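Local coordinates for penicillin binding protein 2X (Streptococcus thermophilus, PDB 5U47) that probably acts as a transpeptidase that cross-links glycan strands of septal peptidoglycan during cell division, and is a target of beta-lactam antibiotics, at residues 290-295 and 517-522; 315-320 and 359-364; 354-359 and 406-411. The protein carries 1 engineered substitution. All blocks are in the same frame, centred on the assembly; numbering follows the deposited sequence. Where two conformers were deposited one is given.

In the fold
All three contacts lie in the penicillin-binding transpeptidase domain. From the N terminus, residues 290-295 come first, just ahead of helix 297-308. They wait until residues 517-522 for their partner, so contact 1 closes the longest loop. Contacts 2 and 3 both fall within that loop. Strand 316-318 opens contact 2, and helix 356-366 closes it at residues 359-364. Contact 3 starts from the first turn of the same helix and ends at residues 406-411, so contacts 2 and 3 cross along the chain and share M359. Residues 406-411 also bond back to residues 290-295, through Q410 to E292 and G409 to G294. The loop before helix 297-308 is thus joined to the loop after helix 400-405.

Contact 1. Residues 290-295 and 517-522; sequences QYEPGS and GTYKVG
E292 and Y519 reach toward each other from opposite directions at the surface of the transpeptidase domain. E292 lies in the loop leading to helix 297-308, and S295 begins an SxxK pattern there, consistent with the serine that beta-lactams acylate in this family. From its CA, E292 sends CB toward residues 517-522. CG lies beside the backbone N, anti to the carbonyl carbon (chi1 -61°), and the chain then runs out extended. CD arrives at the edge of the Y519 ring, in its plane, 3.8 Å from Y519 CE1. The carboxylate is turned steeply to that ring, with the two planes 73° apart. At the tip, E292 OE1 accepts a hydrogen bond from Y519 OH at 2.7 Å, using its syn lone pair. The same OE1 also takes hydrogen bonds from Q410 NE2 and G411 N. Three donors on one oxygen should favour the charged carboxylate. They also tie the two loops to residues 406-411. Beyond the contact, Y519 packs on Q510 of strand 503-510, and K520 pairs with E549 in a salt bridge. The other oxygen, E292 OE2, lies 3.6 Å from Y519 CE1.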
loop_
_atom_site.group_PDB
_atom_site.type_symbol
_atom_site.label_atom_id
_atom_site.label_comp_id
_atom_site.label_asym_id
_atom_site.label_seq_id
_atom_site.Cartn_x
_atom_site.Cartn_y
_atom_site.Cartn_z
ATOM N N GLN A 290 -7.753 -10.547 -5.550
ATOM C CA GLN A 290 -9.167 -10.248 -5.812
ATOM C C GLN A 290 -9.985 -11.320 -5.117
ATOM O O GLN A 290 -9.669 -12.492 -5.233
ATOM C CB GLN A 290 -9.491 -10.266 -7.301
ATOM C CG GLN A 290 -8.842 -9.117 -8.044
ATOM C CD GLN A 290 -9.224 -9.054 -9.500
ATOM O OE1 GLN A 290 -9.142 -7.997 -10.116
ATOM N NE2 GLN A 290 -9.637 -10.181 -10.065
ATOM N N TYR A 291 -11.037 -10.933 -4.414
ATOM C CA TYR A 291 -11.837 -11.922 -3.703
ATOM C C TYR A 291 -13.272 -11.441 -3.514
ATOM O O TYR A 291 -13.564 -10.249 -3.633
ATOM C CB TYR A 291 -11.161 -12.217 -2.341
ATOM C CG TYR A 291 -11.056 -10.999 -1.401
ATOM C CD1 TYR A 291 -10.004 -10.072 -1.509
ATOM C CD2 TYR A 291 -11.997 -10.793 -0.412
ATOM C CE1 TYR A 291 -9.928 -8.975 -0.669
ATOM C CE2 TYR A 291 -11.921 -9.706 0.460
ATOM C CZ TYR A 291 -10.895 -8.794 0.325
ATOM O OH TYR A 291 -10.844 -7.717 1.180
ATOM N N GLU A 292 -14.165 -12.368 -3.230
ATOM C CA GLU A 292 -15.542 -12.020 -2.925
ATOM C C GLU A 292 -15.498 -11.652 -1.442
ATOM O O GLU A 292 -15.147 -12.492 -0.625
ATOM C CB GLU A 292 -16.491 -13.182 -3.246
ATOM C CG GLU A 292 -16.449 -13.556 -4.734
ATOM C CD GLU A 292 -17.508 -14.570 -5.167
ATOM O OE1 GLU A 292 -18.597 -14.656 -4.572
ATOM O OE2 GLU A 292 -17.243 -15.279 -6.139
ATOM N N PRO A 293 -15.851 -10.403 -1.095
ATOM C CA PRO A 293 -15.676 -9.963 0.295
ATOM C C PRO A 293 -16.665 -10.472 1.303
ATOM O O PRO A 293 -16.354 -10.429 2.501
ATOM C CB PRO A 293 -15.817 -8.444 0.200
ATOM C CG PRO A 293 -16.796 -8.277 -0.903
ATOM C CD PRO A 293 -16.480 -9.355 -1.912
ATOM N N GLY A 294 -17.841 -10.936 0.858
ATOM C CA GLY A 294 -18.833 -11.418 1.804
ATOM C C GLY A 294 -19.516 -10.268 2.544
ATOM O O GLY A 294 -19.500 -9.110 2.093
ATOM N N SER A 295 -20.045 -10.594 3.717
ATOM C CA SER A 295 -20.938 -9.712 4.481
ATOM C C SER A 295 -20.513 -8.328 4.958
ATOM O O SER A 295 -21.374 -7.581 5.406
ATOM C CB SER A 295 -21.598 -10.504 5.614
ATOM O OG SER A 295 -22.558 -11.329 5.037
ATOM N N GLY A 517 -15.107 -24.686 -10.182
ATOM C CA GLY A 517 -15.550 -23.330 -10.540
ATOM C C GLY A 517 -16.476 -22.765 -9.467
ATOM O O GLY A 517 -16.340 -21.609 -9.060
ATOM N N THR A 518 -17.422 -23.593 -9.019
ATOM C CA THR A 518 -18.383 -23.223 -7.975
ATOM C C THR A 518 -17.727 -23.147 -6.587
ATOM O O THR A 518 -16.566 -23.526 -6.405
ATOM C CB THR A 518 -19.557 -24.224 -7.925
ATOM O OG1 THR A 518 -19.040 -25.553 -7.781
ATOM C CG2 THR A 518 -20.413 -24.139 -9.201
ATOM N N TYR A 519 -18.493 -22.676 -5.609
ATOM C CA TYR A 519 -17.998 -22.502 -4.254
ATOM C C TYR A 519 -17.624 -23.807 -3.534
ATOM O O TYR A 519 -18.259 -24.840 -3.731
ATOM C CB TYR A 519 -19.029 -21.745 -3.414
ATOM C CG TYR A 519 -19.376 -20.370 -3.949
ATOM C CD1 TYR A 519 -18.396 -19.390 -4.071
ATOM C CD2 TYR A 519 -20.683 -20.038 -4.297
ATOM C CE1 TYR A 519 -18.694 -18.127 -4.551
ATOM C CE2 TYR A 519 -20.992 -18.774 -4.780
ATOM C CZ TYR A 519 -19.989 -17.822 -4.901
ATOM O OH TYR A 519 -20.264 -16.567 -5.371
ATOM N N LYS A 520 -16.582 -23.740 -2.699
ATOM C CA LYS A 520 -16.149 -24.885 -1.890
ATOM C C LYS A 520 -17.192 -25.135 -0.803
ATOM O O LYS A 520 -17.834 -24.199 -0.316
ATOM C CB LYS A 520 -14.789 -24.630 -1.244
ATOM C CG LYS A 520 -13.640 -24.465 -2.219
ATOM C CD LYS A 520 -12.353 -24.168 -1.466
ATOM C CE LYS A 520 -11.175 -23.953 -2.398
ATOM N NZ LYS A 520 -9.955 -23.567 -1.638
ATOM N N VAL A 521 -17.348 -26.398 -0.424
ATOM C CA VAL A 521 -18.362 -26.796 0.566
ATOM C C VAL A 521 -17.827 -27.209 1.947
ATOM O O VAL A 521 -18.605 -27.318 2.892
ATOM C CB VAL A 521 -19.267 -27.921 -0.000
ATOM C CG1 VAL A 521 -20.173 -27.367 -1.094
ATOM C CG2 VAL A 521 -18.439 -29.092 -0.524
ATOM N N GLY A 522 -16.516 -27.406 2.077
ATOM C CA GLY A 522 -15.934 -27.836 3.352
ATOM C C GLY A 522 -16.233 -26.925 4.534
ATOM O O GLY A 522 -16.541 -25.741 4.360
#

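Contact 2. Residues 315-320 and 359-364; sequences ATYSNA and MTMLEQ
The ring of Y317 meets M361 SD obliquely, and the ring of F347 stacks on it as well. The sulfur is 4.3 Å from the centroid of the Y317 ring, 42° off the ring normal. This is a Met-aromatic contact. The sulfur sits near the root of the ring, not its tip: M361 SD is 3.6 Å from Y317 CB and 3.7 Å from Y317 CD2. At the far end of the ring, Y317 OH is hydrogen-bonded to S355 OG, which caps the start of helix 356-366. Y317 is largely buried. Its CB points toward the helix, which brings the root of the ring up to the sulfur. M361 comes from that helix with its chain extended beyond CG. Its CE therefore travels past the ring and reaches the backbone, 4.2 Å from S318 O. In the transpeptidase fold, the contact sets a two-stranded antiparallel sheet, 316-318 with 344-346, against helix 356-366. Y317 makes the backbone bonding to M345 in that sheet. M361 also touches F347 and I323, so its thioether packs among several apolar groups. S318 points its CB away from the helix. Its OG turns back on its own chain and accepts from A320 N at 3.2 Å, with an N-H...O angle of 162°, which makes an ST turn.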
loop_
_atom_site.group_PDB
_atom_site.type_symbol
_atom_site.label_atom_id
_atom_site.label_comp_id
_atom_site.label_asym_id
_atom_site.label_seq_id
_atom_site.Cartn_x
_atom_site.Cartn_y
_atom_site.Cartn_z
ATOM N N ALA A 315 -39.677 -2.481 10.229
ATOM C CA ALA A 315 -40.436 -3.403 9.381
ATOM C C ALA A 315 -39.848 -4.793 9.548
ATOM O O ALA A 315 -38.631 -4.943 9.746
ATOM C CB ALA A 315 -40.389 -2.971 7.924
ATOM N N THR A 316 -40.695 -5.813 9.496
ATOM C CA THR A 316 -40.216 -7.164 9.700
ATOM C C THR A 316 -40.339 -8.031 8.472
ATOM O O THR A 316 -40.996 -7.671 7.503
ATOM C CB THR A 316 -40.932 -7.828 10.889
ATOM O OG1 THR A 316 -42.332 -7.919 10.617
ATOM C CG2 THR A 316 -40.698 -7.016 12.168
ATOM N N TYR A 317 -39.679 -9.182 8.529
ATOM C CA TYR A 317 -39.694 -10.151 7.439
ATOM C C TYR A 317 -39.347 -11.517 8.017
ATOM O O TYR A 317 -38.896 -11.616 9.159
ATOM C CB TYR A 317 -38.675 -9.760 6.351
ATOM C CG TYR A 317 -37.232 -9.926 6.791
ATOM C CD1 TYR A 317 -36.578 -8.926 7.498
ATOM C CD2 TYR A 317 -36.533 -11.097 6.512
ATOM C CE1 TYR A 317 -35.271 -9.086 7.912
ATOM C CE2 TYR A 317 -35.223 -11.265 6.920
ATOM C CZ TYR A 317 -34.601 -10.266 7.624
ATOM O OH TYR A 317 -33.293 -10.439 8.032
ATOM N N SER A 318 -39.545 -12.563 7.222
ATOM C CA SER A 318 -39.211 -13.913 7.639
ATOM C C SER A 318 -38.110 -14.479 6.740
ATOM O O SER A 318 -38.147 -14.309 5.525
ATOM C CB SER A 318 -40.441 -14.816 7.565
ATOM O OG SER A 318 -40.097 -16.120 7.980
ATOM N N ASN A 319 -37.137 -15.160 7.346
ATOM C CA ASN A 319 -36.063 -15.805 6.590
ATOM C C ASN A 319 -36.328 -17.308 6.449
ATOM O O ASN A 319 -35.464 -18.044 5.969
ATOM C CB ASN A 319 -34.709 -15.579 7.282
ATOM C CG ASN A 319 -34.624 -16.233 8.656
ATOM O OD1 ASN A 319 -35.600 -16.805 9.155
ATOM N ND2 ASN A 319 -33.449 -16.152 9.275
ATOM N N ALA A 320 -37.533 -17.741 6.833
ATOM C CA ALA A 320 -37.879 -19.162 6.866
ATOM C C ALA A 320 -37.838 -19.890 5.531
ATOM O O ALA A 320 -37.492 -21.075 5.485
ATOM C CB ALA A 320 -39.253 -19.346 7.510
ATOM N N MET A 359 -31.004 -8.592 3.680
ATOM C CA MET A 359 -30.237 -7.656 2.852
ATOM C C MET A 359 -30.680 -7.753 1.391
ATOM O O MET A 359 -30.851 -6.740 0.725
ATOM C CB MET A 359 -28.736 -7.882 3.021
ATOM C CG MET A 359 -28.193 -7.599 4.419
ATOM S SD MET A 359 -28.764 -6.107 5.274
ATOM C CE MET A 359 -30.218 -6.649 6.147
ATOM N N THR A 360 -30.910 -8.965 0.908
ATOM C CA THR A 360 -31.405 -9.136 -0.453
ATOM C C THR A 360 -32.757 -8.413 -0.617
ATOM O O THR A 360 -32.990 -7.772 -1.629
ATOM C CB THR A 360 -31.525 -10.611 -0.804
ATOM O OG1 THR A 360 -30.236 -11.217 -0.679
ATOM C CG2 THR A 360 -32.053 -10.789 -2.231
ATOM N N MET A 361 -33.623 -8.496 0.392
ATOM C CA MET A 361 -34.896 -7.771 0.350
ATOM C C MET A 361 -34.671 -6.256 0.225
ATOM O O MET A 361 -35.375 -5.583 -0.535
ATOM C CB MET A 361 -35.767 -8.098 1.573
ATOM C CG MET A 361 -36.431 -9.460 1.497
ATOM S SD MET A 361 -37.158 -9.984 3.066
ATOM C CE MET A 361 -38.124 -11.403 2.554
ATOM N N LEU A 362 -33.685 -5.724 0.957
ATOM C CA LEU A 362 -33.368 -4.290 0.886
ATOM C C LEU A 362 -32.883 -3.917 -0.515
ATOM O O LEU A 362 -33.249 -2.859 -1.040
ATOM C CB LEU A 362 -32.325 -3.883 1.943
ATOM C CG LEU A 362 -32.793 -3.872 3.405
ATOM C CD1 LEU A 362 -31.652 -3.502 4.348
ATOM C CD2 LEU A 362 -33.978 -2.926 3.584
ATOM N N GLU A 363 -32.075 -4.801 -1.111
ATOM C CA GLU A 363 -31.573 -4.622 -2.479
ATOM C C GLU A 363 -32.721 -4.575 -3.495
ATOM O O GLU A 363 -32.705 -3.741 -4.396
ATOM C CB GLU A 363 -30.594 -5.744 -2.853
ATOM C CG GLU A 363 -29.828 -5.536 -4.161
ATOM C CD GLU A 363 -30.613 -5.841 -5.434
ATOM O OE1 GLU A 363 -31.439 -6.764 -5.449
ATOM O OE2 GLU A 363 -30.380 -5.146 -6.444
ATOM N N GLN A 364 -33.694 -5.471 -3.336
ATOM C CA GLN A 364 -34.857 -5.521 -4.233
ATOM C C GLN A 364 -35.758 -4.295 -4.065
ATOM O O GLN A 364 -36.354 -3.830 -5.027
ATOM C CB GLN A 364 -35.666 -6.803 -4.006
ATOM C CG GLN A 364 -34.943 -8.082 -4.412
ATOM C CD GLN A 364 -35.776 -9.335 -4.198
ATOM O OE1 GLN A 364 -36.935 -9.275 -3.784
ATOM N NE2 GLN A 364 -35.183 -10.482 -4.484
#

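Contact 3. Residues 354-359 and 406-411; sequences SSNVGM and SSFGQG
N356 and F408 make the stacked part of this contact. The side-chain amide of N356 lies over one face of the F408 ring, with the two planes 19° apart. N356 CG is 3.5 Å above the ring plane and offset toward the rim. N356 CB adds a CH-pi contact, 4.0 Å from the ring centroid and 15° off the normal. The amide runs from the root of the ring along its CD2 side: N356 OD1 is 3.2 Å from F408 CB, and N356 ND2 is 3.6 Å from F408 CD2. F408 CG stands between its own backbone N and carbonyl carbon (chi1 49°), which brings the ring up against the helix. Van der Waals packing continues one turn on. S407 OG lies 3.9 Å from M359 C, and M359 CB lies 4.2 Å from S407 O. S354 and N356 fit the SxN pattern of penicillin-binding enzymes, near the probable SxxK serine and lysine, S295 and K298. K298 is the main polar partner of N356, and S354 OG is bonded to both K298 NZ and K505 NZ. Local hydrogen bonds shape the two backbones. S355 is the N-cap of helix 356-366, and its OG accepts from G358 N at 3.1 Å. In residues 406-411, S407 OG is bonded back to A404 O of helix 400-405, and G409, with positive phi, is the C-prime residue of the Schellman motif that ends that helix. G409 N bonds to S406 O at 2.9 Å, and Q410 N reaches back to Q405 O.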
loop_
_atom_site.group_PDB
_atom_site.type_symbol
_atom_site.label_atom_id
_atom_site.label_comp_id
_atom_site.label_asym_id
_atom_site.label_seq_id
_atom_site.Cartn_x
_atom_site.Cartn_y
_atom_site.Cartn_z
ATOM N N SER A 354 -26.660 -10.575 10.339
ATOM C CA SER A 354 -26.039 -10.823 9.044
ATOM C C SER A 354 -26.942 -11.738 8.189
ATOM O O SER A 354 -26.490 -12.720 7.607
ATOM C CB SER A 354 -24.637 -11.387 9.194
ATOM O OG SER A 354 -23.881 -11.143 8.007
ATOM N N SER A 355 -28.215 -11.368 8.105
ATOM C CA SER A 355 -29.190 -12.088 7.299
ATOM C C SER A 355 -29.075 -11.733 5.817
ATOM O O SER A 355 -29.364 -10.604 5.432
ATOM C CB SER A 355 -30.609 -11.766 7.780
ATOM O OG SER A 355 -31.598 -12.325 6.919
ATOM N N ASN A 356 -28.646 -12.696 4.998
ATOM C CA ASN A 356 -28.579 -12.514 3.538
ATOM C C ASN A 356 -29.959 -12.215 2.940
ATOM O O ASN A 356 -30.077 -11.438 1.986
ATOM C CB ASN A 356 -28.042 -13.765 2.841
ATOM C CG ASN A 356 -26.567 -13.970 3.037
ATOM O OD1 ASN A 356 -25.841 -13.097 3.520
ATOM N ND2 ASN A 356 -26.103 -15.128 2.628
ATOM N N VAL A 357 -30.991 -12.848 3.492
ATOM C CA VAL A 357 -32.368 -12.660 3.029
ATOM C C VAL A 357 -32.824 -11.221 3.260
ATOM O O VAL A 357 -33.357 -10.572 2.349
ATOM C CB VAL A 357 -33.333 -13.642 3.733
ATOM C CG1 VAL A 357 -34.777 -13.327 3.395
ATOM C CG2 VAL A 357 -32.997 -15.088 3.368
ATOM N N GLY A 358 -32.605 -10.727 4.475
ATOM C CA GLY A 358 -32.983 -9.367 4.831
ATOM C C GLY A 358 -32.278 -8.351 3.953
ATOM O O GLY A 358 -32.881 -7.377 3.500
ATOM N N MET A 359 -31.004 -8.592 3.680
ATOM C CA MET A 359 -30.237 -7.656 2.852
ATOM C C MET A 359 -30.680 -7.753 1.391
ATOM O O MET A 359 -30.851 -6.740 0.725
ATOM C CB MET A 359 -28.736 -7.882 3.021
ATOM C CG MET A 359 -28.193 -7.599 4.419
ATOM S SD MET A 359 -28.764 -6.107 5.274
ATOM C CE MET A 359 -30.218 -6.649 6.147
ATOM N N SER A 406 -24.499 -9.482 -4.698
ATOM C CA SER A 406 -23.535 -8.466 -4.281
ATOM C C SER A 406 -23.982 -7.732 -3.015
ATOM O O SER A 406 -23.132 -7.164 -2.311
ATOM C CB SER A 406 -23.251 -7.448 -5.408
ATOM O OG SER A 406 -24.381 -6.630 -5.662
ATOM N N SER A 407 -25.292 -7.774 -2.719
ATOM C CA SER A 407 -25.845 -7.133 -1.518
ATOM C C SER A 407 -25.276 -7.757 -0.235
ATOM O O SER A 407 -25.283 -7.113 0.813
ATOM C CB SER A 407 -27.378 -7.184 -1.501
ATOM O OG SER A 407 -27.849 -8.497 -1.243
ATOM N N PHE A 408 -24.813 -9.006 -0.323
ATOM C CA PHE A 408 -24.115 -9.670 0.786
ATOM C C PHE A 408 -22.676 -10.036 0.377
ATOM O O PHE A 408 -22.046 -10.901 0.961
ATOM C CB PHE A 408 -24.904 -10.848 1.395
ATOM C CG PHE A 408 -25.440 -11.832 0.400
ATOM C CD1 PHE A 408 -26.692 -11.634 -0.177
ATOM C CD2 PHE A 408 -24.737 -12.990 0.087
ATOM C CE1 PHE A 408 -27.210 -12.545 -1.085
ATOM C CE2 PHE A 408 -25.258 -13.914 -0.816
ATOM C CZ PHE A 408 -26.490 -13.689 -1.407
ATOM N N GLY A 409 -22.167 -9.346 -0.632
ATOM C CA GLY A 409 -20.781 -9.513 -1.053
ATOM C C GLY A 409 -20.371 -10.779 -1.765
ATOM O O GLY A 409 -19.228 -11.211 -1.621
ATOM N N GLN A 410 -21.287 -11.377 -2.526
ATOM C CA GLN A 410 -20.965 -12.522 -3.361
ATOM C C GLN A 410 -21.282 -12.120 -4.798
ATOM O O GLN A 410 -22.128 -11.270 -5.029
ATOM C CB GLN A 410 -21.784 -13.756 -2.981
ATOM C CG GLN A 410 -21.693 -14.177 -1.519
ATOM C CD GLN A 410 -20.391 -14.855 -1.099
ATOM O OE1 GLN A 410 -20.260 -15.223 0.068
ATOM N NE2 GLN A 410 -19.444 -15.054 -2.032
ATOM N N GLY A 411 -20.637 -12.765 -5.761
ATOM C CA GLY A 411 -20.851 -12.427 -7.170
ATOM C C GLY A 411 -20.218 -11.102 -7.563
ATOM O O GLY A 411 -20.571 -10.519 -8.592
#